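Local atomic coordinates of endoglucanase (Clostridium thermocellum, PDB entry 2YIK), a protein that probably hydrolyses internal beta-1,4-glucosidic bonds of cellulose, as a family 9 glycoside hydrolase that carries calcium and zinc ions. Residues A[260-265]-A[273-278]; A[218-223]-A[280-285]. All coordinates share one frame; numbering follows the deposited sequence.

Contact 1 of 2, residues A[260-265]-A[273-278]; sequences KGVVQG and YGSSKW. With CA (calcium ion), chain C.
Lys260 lays the start of its side chain over one face of the Trp278 indole, and this is where the contact is tightest. Its CB stands 3.2 Å above the ring plane, offset toward the rim, and lies 3.4 Å from Trp278 CZ2. Farther along, Lys260 CD sits over the six-membered ring, 3.8 Å from its centroid and 17° off the normal, a CH-pi contact. The bend at chi2 (-66°) sets CD over the benzene half, while NZ leads away to the backbone oxygens of Glu256 and Asn258. Gly261 covers the pyrrole end of the same face, its N 3.7 Å from Trp278 CD1. Val262 CG1 instead comes at the indole edge, near the ring plane, and presses on the Lys277 backbone, 3.5 Å from its carbonyl C. Both segments belong to the loop joining helix 238-257 to helix 279-293, one of the long loops between helices of the (alpha/alpha)6 barrel known from family 9 catalytic domains. Their touching parts run in nearly opposed directions, yet no direct hydrogen bond joins them, unlike neighbouring strands of a sheet. Toward Gly265 and Tyr273 the pair opens out and water takes over: one molecule donates to Val263 O and accepts from Ser275 N at 3.1 Å. Gln264, exposed, turns its amide back on its own segment, where NE2 bonds to Val262 O from above the carbonyl plane. Ser275 OG, anti to its backbone N (chi1 -178°), lies against Val262 CB and CG1 and also bonds to Asp217 of helix 216-233. A second water donates to this hydroxyl at 2.6 Å and is itself a calcium ligand. Lys277 O binds the same ion directly at 2.5 Å, and the Lys277 ammonium group forms a salt bridge with Asp320.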
ATOM      1  N   LYS A 260      21.631  -7.209  -5.719  1.00 26.59           N
ATOM      2  CA  LYS A 260      20.254  -6.980  -6.131  1.00 26.76           C
ATOM      3  C   LYS A 260      19.447  -8.236  -6.472  1.00 27.71           C
ATOM      4  O   LYS A 260      19.981  -9.211  -7.001  1.00 28.92           O
ATOM      5  CB  LYS A 260      20.257  -6.034  -7.333  1.00 25.10           C
ATOM      6  CG  LYS A 260      21.045  -4.738  -7.107  1.00 26.96           C
ATOM      7  CD  LYS A 260      20.388  -3.856  -6.037  1.00 26.37           C
ATOM      8  CE  LYS A 260      21.210  -2.604  -5.738  1.00 26.04           C
ATOM      9  NZ  LYS A 260      22.511  -2.922  -5.087  1.00 24.57           N
ATOM     10  N   GLY A 261      18.152  -8.191  -6.168  1.00 26.41           N
ATOM     11  CA  GLY A 261      17.267  -9.304  -6.458  1.00 26.64           C
ATOM     12  C   GLY A 261      15.954  -9.141  -5.715  1.00 27.68           C
ATOM     13  O   GLY A 261      15.815  -8.240  -4.888  1.00 27.97           O
ATOM     14  N   VAL A 262      14.981  -9.998  -6.004  1.00 26.92           N
ATOM     15  CA  VAL A 262      13.702  -9.919  -5.310  1.00 26.01           C
ATOM     16  C   VAL A 262      13.616 -11.059  -4.305  1.00 25.28           C
ATOM     17  O   VAL A 262      14.278 -12.081  -4.458  1.00 25.10           O
ATOM     18  CB  VAL A 262      12.501 -10.014  -6.295  1.00 27.53           C
ATOM     19  CG1 VAL A 262      12.578  -8.884  -7.320  1.00 25.51           C
ATOM     20  CG2 VAL A 262      12.485 -11.375  -6.987  1.00 26.29           C
ATOM     21  N   VAL A 263      12.826 -10.877  -3.255  1.00 24.98           N
ATOM     22  CA  VAL A 263      12.661 -11.941  -2.281  1.00 25.53           C
ATOM     23  C   VAL A 263      11.998 -13.095  -3.047  1.00 27.81           C
ATOM     24  O   VAL A 263      11.010 -12.898  -3.761  1.00 28.04           O
ATOM     25  CB  VAL A 263      11.782 -11.483  -1.099  1.00 25.99           C
ATOM     26  CG1 VAL A 263      11.385 -12.677  -0.243  1.00 25.65           C
ATOM     27  CG2 VAL A 263      12.558 -10.472  -0.246  1.00 25.73           C
ATOM     28  N   GLN A 264      12.568 -14.290  -2.915  1.00 28.57           N
ATOM     29  CA  GLN A 264      12.074 -15.476  -3.611  1.00 29.70           C
ATOM     30  C   GLN A 264      10.878 -16.133  -2.935  1.00 29.20           C
ATOM     31  O   GLN A 264      10.698 -16.022  -1.721  1.00 27.76           O
ATOM     32  CB  GLN A 264      13.204 -16.500  -3.760  1.00 31.08           C
ATOM     33  CG  GLN A 264      14.385 -16.003  -4.572  1.00 32.10           C
ATOM     34  CD  GLN A 264      14.024 -15.768  -6.031  1.00 35.77           C
ATOM     35  OE1 GLN A 264      13.670 -16.705  -6.751  1.00 35.73           O
ATOM     36  NE2 GLN A 264      14.105 -14.512  -6.474  1.00 35.51           N
ATOM     37  N   GLY A 265      10.069 -16.824  -3.734  1.00 29.81           N
ATOM     38  CA  GLY A 265       8.889 -17.492  -3.213  1.00 28.88           C
ATOM     39  C   GLY A 265       9.148 -18.413  -2.033  1.00 29.83           C
ATOM     40  O   GLY A 265       8.400 -18.399  -1.055  1.00 30.23           O
ATOM     41  N   TYR A 273       2.453 -13.840  -3.432  1.00 25.54           N
ATOM     42  CA  TYR A 273       2.923 -12.550  -3.917  1.00 25.62           C
ATOM     43  C   TYR A 273       4.249 -12.712  -4.650  1.00 25.61           C
ATOM     44  O   TYR A 273       5.322 -12.490  -4.088  1.00 26.40           O
ATOM     45  CB  TYR A 273       3.050 -11.549  -2.760  1.00 24.75           C
ATOM     46  CG  TYR A 273       1.708 -11.017  -2.311  1.00 23.42           C
ATOM     47  CD1 TYR A 273       1.054 -10.013  -3.033  1.00 23.32           C
ATOM     48  CD2 TYR A 273       1.049 -11.576  -1.219  1.00 22.62           C
ATOM     49  CE1 TYR A 273      -0.230  -9.587  -2.681  1.00 23.39           C
ATOM     50  CE2 TYR A 273      -0.234 -11.163  -0.861  1.00 24.74           C
ATOM     51  CZ  TYR A 273      -0.867 -10.168  -1.597  1.00 24.39           C
ATOM     52  OH  TYR A 273      -2.141  -9.780  -1.246  1.00 27.04           O
ATOM     53  N   GLY A 274       4.148 -13.127  -5.912  1.00 25.62           N
ATOM     54  CA  GLY A 274       5.312 -13.323  -6.756  1.00 25.44           C
ATOM     55  C   GLY A 274       5.776 -11.984  -7.290  1.00 25.49           C
ATOM     56  O   GLY A 274       5.071 -11.333  -8.056  1.00 26.15           O
ATOM     57  N   SER A 275       6.976 -11.581  -6.895  1.00 25.41           N
ATOM     58  CA  SER A 275       7.536 -10.289  -7.295  1.00 24.91           C
ATOM     59  C   SER A 275       8.257 -10.300  -8.637  1.00 25.97           C
ATOM     60  O   SER A 275       9.170 -11.095  -8.847  1.00 26.37           O
ATOM     61  CB  SER A 275       8.494  -9.793  -6.204  1.00 22.62           C
ATOM     62  OG  SER A 275       9.033  -8.523  -6.522  1.00 20.73           O
ATOM     63  N   SER A 276       7.857  -9.401  -9.533  1.00 26.42           N
ATOM     64  CA  SER A 276       8.474  -9.308 -10.856  1.00 27.69           C
ATOM     65  C   SER A 276       9.859  -8.669 -10.819  1.00 27.12           C
ATOM     66  O   SER A 276      10.798  -9.191 -11.413  1.00 26.30           O
ATOM     67  CB  SER A 276       7.588  -8.502 -11.801  1.00 27.06           C
ATOM     68  OG  SER A 276       6.329  -9.128 -11.939  1.00 32.23           O
ATOM     69  N   LYS A 277       9.994  -7.537 -10.136  1.00 26.49           N
ATOM     70  CA  LYS A 277      11.295  -6.884 -10.076  1.00 27.56           C
ATOM     71  C   LYS A 277      11.497  -5.970  -8.881  1.00 27.62           C
ATOM     72  O   LYS A 277      10.568  -5.669  -8.144  1.00 28.32           O
ATOM     73  CB  LYS A 277      11.552  -6.081 -11.348  1.00 30.50           C
ATOM     74  CG  LYS A 277      10.651  -4.881 -11.500  1.00 34.16           C
ATOM     75  CD  LYS A 277       9.256  -5.310 -11.936  1.00 39.35           C
ATOM     76  CE  LYS A 277       8.165  -4.344 -11.451  1.00 37.83           C
ATOM     77  NZ  LYS A 277       7.643  -3.435 -12.526  1.00 35.60           N
ATOM     78  N   TRP A 278      12.734  -5.519  -8.716  1.00 26.00           N
ATOM     79  CA  TRP A 278      13.094  -4.646  -7.615  1.00 24.17           C
ATOM     80  C   TRP A 278      13.380  -3.215  -8.053  1.00 23.91           C
ATOM     81  O   TRP A 278      13.326  -2.297  -7.237  1.00 23.05           O
ATOM     82  CB  TRP A 278      14.334  -5.193  -6.902  1.00 23.53           C
ATOM     83  CG  TRP A 278      15.551  -5.288  -7.795  1.00 23.20           C
ATOM     84  CD1 TRP A 278      15.977  -6.389  -8.489  1.00 24.08           C
ATOM     85  CD2 TRP A 278      16.489  -4.240  -8.089  1.00 23.77           C
ATOM     86  NE1 TRP A 278      17.123  -6.094  -9.186  1.00 24.72           N
ATOM     87  CE2 TRP A 278      17.465  -4.793  -8.956  1.00 24.99           C
ATOM     88  CE3 TRP A 278      16.611  -2.903  -7.690  1.00 24.34           C
ATOM     89  CZ2 TRP A 278      18.539  -4.036  -9.452  1.00 25.06           C
ATOM     90  CZ3 TRP A 278      17.690  -2.150  -8.186  1.00 26.05           C
ATOM     91  CH2 TRP A 278      18.642  -2.729  -9.049  1.00 25.52           C
TER
HETATM   92 CA    CA C1333       8.480  -4.337  -7.964  1.00 30.68          CA
HETATM   93  O   HOH W   1       8.839 -13.635  -5.494  1.00 25.94           O
HETATM   94  O   HOH W   2       7.638  -6.778  -7.754  1.00 19.26           O
HETATM   95  O   HOH W   3       6.465  -3.639  -6.482  1.00 19.47           O

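Contact 2 of 2, residues A[218-223]-A[280-285]; sequences IISATA and DDYCWA. With CA (calcium ion), chain C.
The helical segments 218-223 and 280-285, parts of helices 216-233 and 279-293, run side by side in roughly the same direction, their axes 7.7 Å apart at closest approach and crossing at 26°. Small residues at the interface permit this close approach: the CA atoms of Ser220 and Tyr282 are only 5.0 Å apart, and Ala221 lies similarly near Asp281. No direct hydrogen bond spans the pair. Ser220 points into the other helix, its CB 3.4 Å from Asp281 O, while its OG lies at the edge of the Tyr282 ring, near the ring plane, with CD1 as the nearest ring atom. That hydroxyl, anti to its own carbonyl carbon and beside the backbone N (chi1 -63°), bonds back to Thr216 O one turn earlier. On the next turn Ala285 CB sits 3.3 Å from Ser220 O and also meets Ala223 CB. Where the bulkier Trp284 stands beside the interface, a water bridges the helices, donating to Ala221 O and accepting from Trp284 NE1 in the indole plane at 3.0 Å. At the other end the two aspartates hold a calcium ion. Asp280 chelates it with both carboxylate oxygens, whereas Asp281 uses OD2 alone, at 2.6 Å. Asp281 OD1 accepts from a calcium-bound water at 2.7 Å, so both oxygens of this carboxylate serve the site; Lys277 O completes the protein ligands. The ion lies at the beginning of helix 279-293, where its positive charge may offset the two acids. Around the pair, helix 124-140 packs against Ala221 and Asp281, helix 238-257 against Ser220 and Tyr282, and helix 322-336 against Asp280 and Trp284, burying the contact among the helices of the (alpha/alpha)6 barrel expected of family 9 catalytic domains.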
ATOM      1  N   ILE A 218      11.444  -5.726  -1.476  1.00 23.43           N
ATOM      2  CA  ILE A 218      10.759  -5.458  -0.209  1.00 23.75           C
ATOM      3  C   ILE A 218      11.481  -4.411   0.642  1.00 22.81           C
ATOM      4  O   ILE A 218      10.837  -3.574   1.267  1.00 21.55           O
ATOM      5  CB  ILE A 218      10.575  -6.747   0.651  1.00 25.21           C
ATOM      6  CG1 ILE A 218       9.536  -7.675   0.018  1.00 23.81           C
ATOM      7  CG2 ILE A 218      10.111  -6.383   2.049  1.00 23.31           C
ATOM      8  CD1 ILE A 218      10.052  -8.407  -1.168  1.00 33.93           C
ATOM      9  N   ILE A 219      12.811  -4.461   0.672  1.00 23.73           N
ATOM     10  CA  ILE A 219      13.590  -3.495   1.451  1.00 24.29           C
ATOM     11  C   ILE A 219      13.290  -2.080   0.940  1.00 23.56           C
ATOM     12  O   ILE A 219      13.019  -1.173   1.725  1.00 24.50           O
ATOM     13  CB  ILE A 219      15.129  -3.763   1.349  1.00 24.34           C
ATOM     14  CG1 ILE A 219      15.543  -4.985   2.181  1.00 26.88           C
ATOM     15  CG2 ILE A 219      15.895  -2.599   1.956  1.00 21.48           C
ATOM     16  CD1 ILE A 219      14.581  -6.111   2.124  1.00 35.89           C
ATOM     17  N   SER A 220      13.323  -1.908  -0.379  1.00 22.51           N
ATOM     18  CA  SER A 220      13.054  -0.612  -0.997  1.00 23.14           C
ATOM     19  C   SER A 220      11.605  -0.168  -0.822  1.00 22.96           C
ATOM     20  O   SER A 220      11.344   1.000  -0.544  1.00 21.87           O
ATOM     21  CB  SER A 220      13.394  -0.650  -2.489  1.00 22.93           C
ATOM     22  OG  SER A 220      14.776  -0.889  -2.683  1.00 23.48           O
ATOM     23  N   ALA A 221      10.667  -1.098  -0.986  1.00 22.93           N
ATOM     24  CA  ALA A 221       9.257  -0.766  -0.837  1.00 23.20           C
ATOM     25  C   ALA A 221       9.035  -0.232   0.567  1.00 23.18           C
ATOM     26  O   ALA A 221       8.297   0.734   0.761  1.00 23.64           O
ATOM     27  CB  ALA A 221       8.384  -1.997  -1.082  1.00 22.79           C
ATOM     28  N   THR A 222       9.699  -0.849   1.542  1.00 23.56           N
ATOM     29  CA  THR A 222       9.569  -0.424   2.930  1.00 22.95           C
ATOM     30  C   THR A 222      10.234   0.930   3.178  1.00 23.60           C
ATOM     31  O   THR A 222       9.669   1.777   3.865  1.00 23.05           O
ATOM     32  CB  THR A 222      10.166  -1.464   3.908  1.00 22.51           C
ATOM     33  OG1 THR A 222       9.556  -2.739   3.679  1.00 23.67           O
ATOM     34  CG2 THR A 222       9.897  -1.047   5.358  1.00 19.36           C
ATOM     35  N   ALA A 223      11.423   1.137   2.619  1.00 22.00           N
ATOM     36  CA  ALA A 223      12.115   2.410   2.800  1.00 23.09           C
ATOM     37  C   ALA A 223      11.275   3.554   2.235  1.00 23.08           C
ATOM     38  O   ALA A 223      11.244   4.644   2.802  1.00 22.55           O
ATOM     39  CB  ALA A 223      13.496   2.377   2.124  1.00 22.08           C
ATOM     40  N   ASP A 280      11.691  -0.936  -9.750  1.00 23.03           N
ATOM     41  CA  ASP A 280      10.651   0.070  -9.552  1.00 23.02           C
ATOM     42  C   ASP A 280      10.563   0.473  -8.077  1.00 23.07           C
ATOM     43  O   ASP A 280      10.463   1.656  -7.769  1.00 23.35           O
ATOM     44  CB  ASP A 280       9.302  -0.451 -10.038  1.00 23.10           C
ATOM     45  CG  ASP A 280       8.935  -1.761  -9.408  1.00 23.67           C
ATOM     46  OD1 ASP A 280       9.805  -2.654  -9.380  1.00 23.14           O
ATOM     47  OD2 ASP A 280       7.780  -1.903  -8.958  1.00 24.29           O
ATOM     48  N   ASP A 281      10.601  -0.500  -7.167  1.00 24.03           N
ATOM     49  CA  ASP A 281      10.539  -0.195  -5.735  1.00 24.04           C
ATOM     50  C   ASP A 281      11.772   0.615  -5.319  1.00 23.14           C
ATOM     51  O   ASP A 281      11.683   1.532  -4.498  1.00 21.23           O
ATOM     52  CB  ASP A 281      10.513  -1.474  -4.901  1.00 24.56           C
ATOM     53  CG  ASP A 281       9.426  -2.441  -5.334  1.00 26.34           C
ATOM     54  OD1 ASP A 281       8.231  -2.169  -5.109  1.00 22.50           O
ATOM     55  OD2 ASP A 281       9.795  -3.486  -5.897  1.00 25.47           O
ATOM     56  N   TYR A 282      12.921   0.247  -5.881  1.00 22.08           N
ATOM     57  CA  TYR A 282      14.179   0.922  -5.587  1.00 21.92           C
ATOM     58  C   TYR A 282      14.072   2.393  -6.001  1.00 23.12           C
ATOM     59  O   TYR A 282      14.396   3.288  -5.222  1.00 23.15           O
ATOM     60  CB  TYR A 282      15.321   0.232  -6.345  1.00 22.22           C
ATOM     61  CG  TYR A 282      16.711   0.679  -5.944  1.00 24.18           C
ATOM     62  CD1 TYR A 282      17.320   0.192  -4.785  1.00 24.35           C
ATOM     63  CD2 TYR A 282      17.414   1.601  -6.721  1.00 25.00           C
ATOM     64  CE1 TYR A 282      18.597   0.615  -4.409  1.00 25.37           C
ATOM     65  CE2 TYR A 282      18.687   2.031  -6.358  1.00 24.69           C
ATOM     66  CZ  TYR A 282      19.274   1.536  -5.201  1.00 25.56           C
ATOM     67  OH  TYR A 282      20.523   1.980  -4.834  1.00 25.76           O
ATOM     68  N   CYS A 283      13.596   2.635  -7.223  1.00 22.11           N
ATOM     69  CA  CYS A 283      13.447   3.998  -7.733  1.00 23.56           C
ATOM     70  C   CYS A 283      12.385   4.793  -6.972  1.00 23.11           C
ATOM     71  O   CYS A 283      12.543   5.990  -6.745  1.00 23.74           O
ATOM     72  CB  CYS A 283      13.121   3.970  -9.232  1.00 23.18           C
ATOM     73  SG  CYS A 283      14.516   3.403 -10.239  1.00 26.27           S
ATOM     74  N   TRP A 284      11.315   4.107  -6.580  1.00 22.12           N
ATOM     75  CA  TRP A 284      10.209   4.677  -5.806  1.00 21.36           C
ATOM     76  C   TRP A 284      10.767   5.210  -4.469  1.00 20.51           C
ATOM     77  O   TRP A 284      10.498   6.344  -4.086  1.00 21.42           O
ATOM     78  CB  TRP A 284       9.168   3.563  -5.602  1.00 19.49           C
ATOM     79  CG  TRP A 284       8.013   3.763  -4.641  1.00 18.57           C
ATOM     80  CD1 TRP A 284       7.719   2.963  -3.575  1.00 19.37           C
ATOM     81  CD2 TRP A 284       6.898   4.662  -4.773  1.00 19.25           C
ATOM     82  NE1 TRP A 284       6.496   3.285  -3.048  1.00 18.06           N
ATOM     83  CE2 TRP A 284       5.963   4.321  -3.767  1.00 19.59           C
ATOM     84  CE3 TRP A 284       6.584   5.703  -5.657  1.00 19.65           C
ATOM     85  CZ2 TRP A 284       4.747   4.992  -3.605  1.00 20.54           C
ATOM     86  CZ3 TRP A 284       5.366   6.374  -5.498  1.00 19.63           C
ATOM     87  CH2 TRP A 284       4.462   6.007  -4.484  1.00 20.80           C
ATOM     88  N   ALA A 285      11.552   4.390  -3.779  1.00 20.92           N
ATOM     89  CA  ALA A 285      12.162   4.791  -2.510  1.00 20.87           C
ATOM     90  C   ALA A 285      13.145   5.945  -2.736  1.00 21.98           C
ATOM     91  O   ALA A 285      13.147   6.930  -1.996  1.00 22.79           O
ATOM     92  CB  ALA A 285      12.887   3.611  -1.884  1.00 18.14           C
TER
HETATM   93 CA    CA C1333       8.480  -4.337  -7.964  1.00 30.68          CA
HETATM   94  O   HOH W   4       6.199   0.887  -1.208  1.00 23.72           O
HETATM   95  O   HOH W   3       6.465  -3.639  -6.482  1.00 19.47           O
HETATM   96  O   HOH W   2       7.638  -6.778  -7.754  1.00 19.26           O

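The centres of the two contacts lie about 12 Å apart, on the same side of the chain's centre. Along the chain, 218-223 comes first, then both halves of contact 1, then 280-285, so contact 1 is formed entirely within the connection between the two helical segments of contact 2. One calcium ion with two of its waters joins them: the loop supplies a backbone oxygen and the start of helix 279-293 two carboxylates. They also touch directly, Val263 CG2 lying 3.4 Å from Ile218 CD1. The partly exposed loop is thus tied to the buried helix pair by metal and apolar contact, away from the predicted active-site His451.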